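Local structure of YrdC-like domain-containing protein (3L7V) at residues D124-C129 against C160-F165; G98-L103 against F116-W121. The protein is of unknown function but carries a YrdC-like domain, may act in tRNA modification and possibly binds double-stranded RNA. All coordinates share one frame; numbering follows the deposited sequence.

Contact 1: D124-C129 against C160-F165; sequences DILLGC and CFVIKF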
loop_
_atom_site.group_PDB
_atom_site.type_symbol
_atom_site.label_atom_id
_atom_site.label_comp_id
_atom_site.label_asym_id
_atom_site.label_seq_id
_atom_site.Cartn_x
_atom_site.Cartn_y
_atom_site.Cartn_z
ATOM N N ASP A 124 13.697 2.434 6.389
ATOM C CA ASP A 124 13.285 1.900 5.090
ATOM C C ASP A 124 12.671 0.493 5.156
ATOM O O ASP A 124 13.106 -0.412 4.449
ATOM C CB ASP A 124 14.449 1.922 4.091
ATOM C CG ASP A 124 14.043 1.403 2.711
ATOM O OD1 ASP A 124 12.825 1.353 2.429
ATOM O OD2 ASP A 124 14.933 1.037 1.910
ATOM N N ILE A 125 11.656 0.315 5.996
ATOM C CA ILE A 125 10.959 -0.965 6.072
ATOM C C ILE A 125 9.530 -0.846 5.552
ATOM O O ILE A 125 8.788 0.049 5.963
ATOM C CB ILE A 125 10.887 -1.521 7.487
ATOM C CG1 ILE A 125 12.275 -1.622 8.130
ATOM C CG2 ILE A 125 10.244 -2.892 7.449
ATOM C CD1 ILE A 125 12.221 -1.789 9.643
ATOM N N LEU A 126 9.157 -1.763 4.659
ATOM C CA LEU A 126 7.803 -1.821 4.117
ATOM C C LEU A 126 6.747 -2.069 5.213
ATOM O O LEU A 126 6.840 -3.038 5.977
ATOM C CB LEU A 126 7.729 -2.869 2.983
ATOM C CG LEU A 126 6.413 -3.547 2.536
ATOM C CD1 LEU A 126 5.193 -2.656 2.607
ATOM C CD2 LEU A 126 6.555 -4.121 1.136
ATOM N N LEU A 127 5.737 -1.202 5.274
ATOM C CA LEU A 127 4.732 -1.269 6.344
ATOM C C LEU A 127 3.350 -0.776 5.883
ATOM O O LEU A 127 3.260 0.275 5.249
ATOM C CB LEU A 127 5.215 -0.433 7.559
ATOM C CG LEU A 127 4.272 -0.217 8.742
ATOM C CD1 LEU A 127 4.221 -1.467 9.642
ATOM C CD2 LEU A 127 4.718 1.002 9.545
ATOM N N GLY A 128 2.288 -1.516 6.221
ATOM C CA GLY A 128 0.911 -1.071 6.002
ATOM C C GLY A 128 0.011 -1.082 7.254
ATOM O O GLY A 128 0.002 -2.051 8.011
ATOM N N CYS A 129 -0.747 -0.008 7.483
ATOM C CA CYS A 129 -1.623 0.069 8.657
ATOM C C CYS A 129 -3.030 0.525 8.285
ATOM O O CYS A 129 -3.204 1.460 7.494
ATOM C CB CYS A 129 -1.063 1.017 9.741
ATOM S SG CYS A 129 0.529 0.581 10.551
ATOM N N CYS A 160 -6.040 1.112 4.046
ATOM C CA CYS A 160 -4.676 0.683 4.364
ATOM C C CYS A 160 -3.655 1.655 3.754
ATOM O O CYS A 160 -3.559 1.755 2.529
ATOM C CB CYS A 160 -4.401 -0.743 3.850
ATOM S SG CYS A 160 -2.717 -1.379 4.251
ATOM N N PHE A 161 -2.898 2.354 4.605
ATOM C CA PHE A 161 -1.877 3.315 4.155
ATOM C C PHE A 161 -0.468 2.684 4.209
ATOM O O PHE A 161 -0.035 2.227 5.266
ATOM C CB PHE A 161 -1.909 4.595 5.026
ATOM C CG PHE A 161 -3.151 5.446 4.843
ATOM C CD1 PHE A 161 -3.158 6.513 3.952
ATOM C CD2 PHE A 161 -4.301 5.184 5.571
ATOM C CE1 PHE A 161 -4.286 7.290 3.787
ATOM C CE2 PHE A 161 -5.439 5.955 5.404
ATOM C CZ PHE A 161 -5.432 7.012 4.511
ATOM N N VAL A 162 0.253 2.685 3.089
ATOM C CA VAL A 162 1.525 1.951 2.971
ATOM C C VAL A 162 2.698 2.871 2.658
ATOM O O VAL A 162 2.549 3.770 1.842
ATOM C CB VAL A 162 1.453 0.923 1.812
ATOM C CG1 VAL A 162 2.681 0.051 1.801
ATOM C CG2 VAL A 162 0.208 0.077 1.925
ATOM N N ILE A 163 3.858 2.624 3.280
ATOM C CA ILE A 163 5.114 3.343 2.986
ATOM C C ILE A 163 6.253 2.382 2.621
ATOM O O ILE A 163 6.189 1.204 2.938
ATOM C CB ILE A 163 5.643 4.163 4.218
ATOM C CG1 ILE A 163 5.736 3.263 5.466
ATOM C CG2 ILE A 163 4.811 5.412 4.467
ATOM C CD1 ILE A 163 6.491 3.866 6.643
ATOM N N LYS A 164 7.303 2.911 1.982
ATOM C CA LYS A 164 8.546 2.174 1.670
ATOM C C LYS A 164 8.326 0.825 0.985
ATOM O O LYS A 164 8.977 -0.165 1.311
ATOM C CB LYS A 164 9.438 1.997 2.920
ATOM C CG LYS A 164 9.967 3.305 3.528
ATOM C CD LYS A 164 10.824 4.105 2.531
ATOM C CE LYS A 164 11.181 5.496 3.074
ATOM N NZ LYS A 164 12.090 6.225 2.128
ATOM N N PHE A 165 7.431 0.811 0.010
ATOM C CA PHE A 165 6.991 -0.413 -0.637
ATOM C C PHE A 165 7.827 -0.826 -1.840
ATOM O O PHE A 165 7.618 -1.900 -2.379
ATOM C CB PHE A 165 5.523 -0.260 -1.070
ATOM C CG PHE A 165 5.228 1.054 -1.771
ATOM C CD1 PHE A 165 5.269 1.146 -3.153
ATOM C CD2 PHE A 165 4.910 2.193 -1.039
ATOM C CE1 PHE A 165 4.993 2.355 -3.798
ATOM C CE2 PHE A 165 4.634 3.395 -1.673
ATOM C CZ PHE A 165 4.678 3.474 -3.059
#
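Leu127 and Cys129 pair with Ile163 and Phe161 as neighbouring antiparallel strands inside the mixed sheet of the YrdC-like domain. Both couples are hydrogen-bonded pairs. Phe161 N gives Cys129 O a bond of 3.0 Å, and Ile163 N reaches Leu127 O at 3.1 Å. The return bond from Leu127 N to Ile163 O is weak. These four side chains lie on one face of the sheet, where helix 111-123 packs. Gly128 and Val162 form the non-hydrogen-bonded pair between them. Val162 CG1 is anti to the backbone N (chi1 -173°). This sets it 3.5 Å from Leu127 O and 3.8 Å from CD1 of Leu126, whose side chain runs obliquely to it. Past the strand ends, Leu126 CB sits 3.4 Å from Lys164 O. The Lys164 chain bends at chi2 (-60°) and crosses the Asp124 side chain at about a right angle. Its methylene CD lies 3.4 Å from Asp124 OD1, while NZ stays too far off for a salt bridge; Lys164 makes a cation-pi contact with Trp121. Asp124 instead pairs with Lys65, which also bonds Lys164 O. At the other end, Cys160 SG lies 4.0 Å from Gly128 CA.

Contact 2: G98-L103 against F116-W121; sequences GSMEEL and FYQKHW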
loop_
_atom_site.group_PDB
_atom_site.type_symbol
_atom_site.label_atom_id
_atom_site.label_comp_id
_atom_site.label_asym_id
_atom_site.label_seq_id
_atom_site.Cartn_x
_atom_site.Cartn_y
_atom_site.Cartn_z
ATOM N N GLY A 98 3.790 8.648 -0.645
ATOM C CA GLY A 98 5.103 9.023 -1.142
ATOM C C GLY A 98 5.918 9.856 -0.153
ATOM O O GLY A 98 7.077 10.206 -0.426
ATOM N N SER A 99 5.315 10.180 0.991
ATOM C CA SER A 99 6.020 10.899 2.051
ATOM C C SER A 99 5.210 10.920 3.322
ATOM O O SER A 99 3.998 10.668 3.310
ATOM C CB SER A 99 6.332 12.346 1.638
ATOM O OG SER A 99 5.138 13.072 1.406
HETATM N N MSE A 100 5.883 11.257 4.415
HETATM C CA MSE A 100 5.233 11.344 5.722
HETATM C C MSE A 100 4.241 12.491 5.778
HETATM O O MSE A 100 3.286 12.465 6.555
HETATM C CB MSE A 100 6.276 11.486 6.835
HETATM C CG MSE A 100 7.074 10.215 7.079
HETATM SE SE MSE A 100 6.098 8.722 7.934
HETATM C CE MSE A 100 5.475 9.645 9.564
ATOM N N GLU A 101 4.470 13.496 4.943
ATOM C CA GLU A 101 3.600 14.666 4.879
ATOM C C GLU A 101 2.232 14.309 4.308
ATOM O O GLU A 101 1.208 14.745 4.834
ATOM C CB GLU A 101 4.253 15.775 4.049
ATOM N N GLU A 102 2.213 13.517 3.236
ATOM C CA GLU A 102 0.941 13.023 2.686
ATOM C C GLU A 102 0.182 12.175 3.707
ATOM O O GLU A 102 -1.018 12.354 3.903
ATOM C CB GLU A 102 1.140 12.230 1.383
ATOM C CG GLU A 102 -0.169 11.665 0.816
ATOM C CD GLU A 102 0.024 10.808 -0.431
ATOM O OE1 GLU A 102 1.184 10.559 -0.835
ATOM O OE2 GLU A 102 -0.993 10.391 -1.019
ATOM N N LEU A 103 0.882 11.259 4.374
ATOM C CA LEU A 103 0.241 10.480 5.439
ATOM C C LEU A 103 -0.451 11.345 6.505
ATOM O O LEU A 103 -1.618 11.121 6.839
ATOM C CB LEU A 103 1.230 9.517 6.095
ATOM C CG LEU A 103 0.699 8.814 7.344
ATOM C CD1 LEU A 103 -0.282 7.715 6.960
ATOM C CD2 LEU A 103 1.836 8.265 8.189
ATOM N N PHE A 116 5.658 5.338 15.570
ATOM C CA PHE A 116 5.781 3.976 15.004
ATOM C C PHE A 116 6.125 4.002 13.503
ATOM O O PHE A 116 7.066 3.340 13.080
ATOM C CB PHE A 116 4.496 3.160 15.260
ATOM C CG PHE A 116 4.594 1.691 14.870
ATOM C CD1 PHE A 116 5.361 0.807 15.617
ATOM C CD2 PHE A 116 3.883 1.195 13.782
ATOM C CE1 PHE A 116 5.451 -0.535 15.267
ATOM C CE2 PHE A 116 3.966 -0.146 13.426
ATOM C CZ PHE A 116 4.751 -1.013 14.170
ATOM N N TYR A 117 5.375 4.784 12.721
ATOM C CA TYR A 117 5.637 4.974 11.285
ATOM C C TYR A 117 6.993 5.630 10.943
ATOM O O TYR A 117 7.651 5.233 9.974
ATOM C CB TYR A 117 4.544 5.848 10.675
ATOM C CG TYR A 117 3.388 5.146 9.988
ATOM C CD1 TYR A 117 2.161 4.998 10.628
ATOM C CD2 TYR A 117 3.503 4.688 8.671
ATOM C CE1 TYR A 117 1.082 4.398 9.984
ATOM C CE2 TYR A 117 2.436 4.085 8.021
ATOM C CZ TYR A 117 1.232 3.941 8.676
ATOM O OH TYR A 117 0.171 3.341 8.034
ATOM N N GLN A 118 7.379 6.654 11.710
ATOM C CA GLN A 118 8.631 7.394 11.483
ATOM C C GLN A 118 9.860 6.496 11.541
ATOM O O GLN A 118 10.793 6.652 10.750
ATOM C CB GLN A 118 8.802 8.544 12.501
ATOM C CG GLN A 118 10.024 9.452 12.228
ATOM C CD GLN A 118 9.874 10.273 10.941
ATOM O OE1 GLN A 118 8.887 11.000 10.772
ATOM N NE2 GLN A 118 10.848 10.151 10.023
ATOM N N LYS A 119 9.857 5.562 12.489
ATOM C CA LYS A 119 10.943 4.597 12.611
ATOM C C LYS A 119 11.008 3.646 11.420
ATOM O O LYS A 119 12.091 3.279 10.965
ATOM C CB LYS A 119 10.808 3.784 13.899
ATOM C CG LYS A 119 12.133 3.234 14.396
ATOM N N HIS A 120 9.851 3.227 10.920
ATOM C CA HIS A 120 9.842 2.444 9.694
ATOM C C HIS A 120 10.338 3.264 8.486
ATOM O O HIS A 120 11.148 2.761 7.706
ATOM C CB HIS A 120 8.484 1.768 9.486
ATOM C CG HIS A 120 8.232 0.663 10.465
ATOM N ND1 HIS A 120 7.673 0.879 11.707
ATOM C CD2 HIS A 120 8.534 -0.658 10.419
ATOM C CE1 HIS A 120 7.614 -0.260 12.368
ATOM N NE2 HIS A 120 8.130 -1.212 11.610
ATOM N N TRP A 121 9.905 4.532 8.383
ATOM C CA TRP A 121 10.424 5.469 7.370
ATOM C C TRP A 121 11.960 5.633 7.410
ATOM O O TRP A 121 12.639 5.489 6.384
ATOM C CB TRP A 121 9.751 6.853 7.486
ATOM C CG TRP A 121 10.094 7.790 6.320
ATOM C CD1 TRP A 121 11.119 8.690 6.266
ATOM C CD2 TRP A 121 9.410 7.888 5.054
ATOM N NE1 TRP A 121 11.126 9.326 5.050
ATOM C CE2 TRP A 121 10.083 8.860 4.293
ATOM C CE3 TRP A 121 8.314 7.230 4.489
ATOM C CZ2 TRP A 121 9.693 9.196 2.987
ATOM C CZ3 TRP A 121 7.924 7.568 3.183
ATOM C CH2 TRP A 121 8.618 8.545 2.455
#
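Met100 and Gln118 have the closest CA atoms, 7.8 Å apart, where the first turn of helix 100-106 lies beside helix 111-123. No hydrogen bond crosses; the contact is side-chain packing. Met100, present as selenomethionine, slides past Trp121 in the opposite direction. Its CG lies over one face of the indole, offset toward the rim, 4.1 Å from the centroid of the five-membered ring in a CH-pi contact. SE sits obliquely to the same ring, a Met-aromatic contact. Bends at chi2 (-71°) and chi3 (-56°) then carry CE to 4.1 Å from Tyr117 CB and 3.9 Å from Gln118 OE1. The Gln118 amide is hydrogen-bonded to Asp122 through NE2. Leu103 CD2 stands over the centre of the Tyr117 ring, 3.9 Å from its centroid. The far end of the indole reaches the residues before the helix. There Trp121 CH2 lies 3.5 Å from Ser99 CA, and Gly98 O lies at the ring edge. Ser99 is the N-cap; its OG accepts a weak bond from Glu102 N. Gly98 N bonds Glu102 OE1. The whole is a helix pair held by methyl and methylene groups on aromatic faces, beside the sheet of the YrdC-like domain.

From the N terminus, the chain leaves strand 94-96 and enters helix 100-106. Contact 2 closes a short loop when helix 111-123 comes back against it. The chain then turns at Asp124, in a Schellman motif, and enters strand 127-132. Contact 1 closes a longer excursion that includes helices 135-143 and 149-152, when strand 158-163 slots in between 127-132 and 94-96. The two loops follow in series and neither nests nor crosses. They still touch. Tyr117 OH of the helix probably bonds Phe161 O of the sheet, 3.0 Å away, and Lys164 CE packs 3.6 Å from Trp121 CD2, part of a cation-pi contact. Together they tie the helix pair to the sheet.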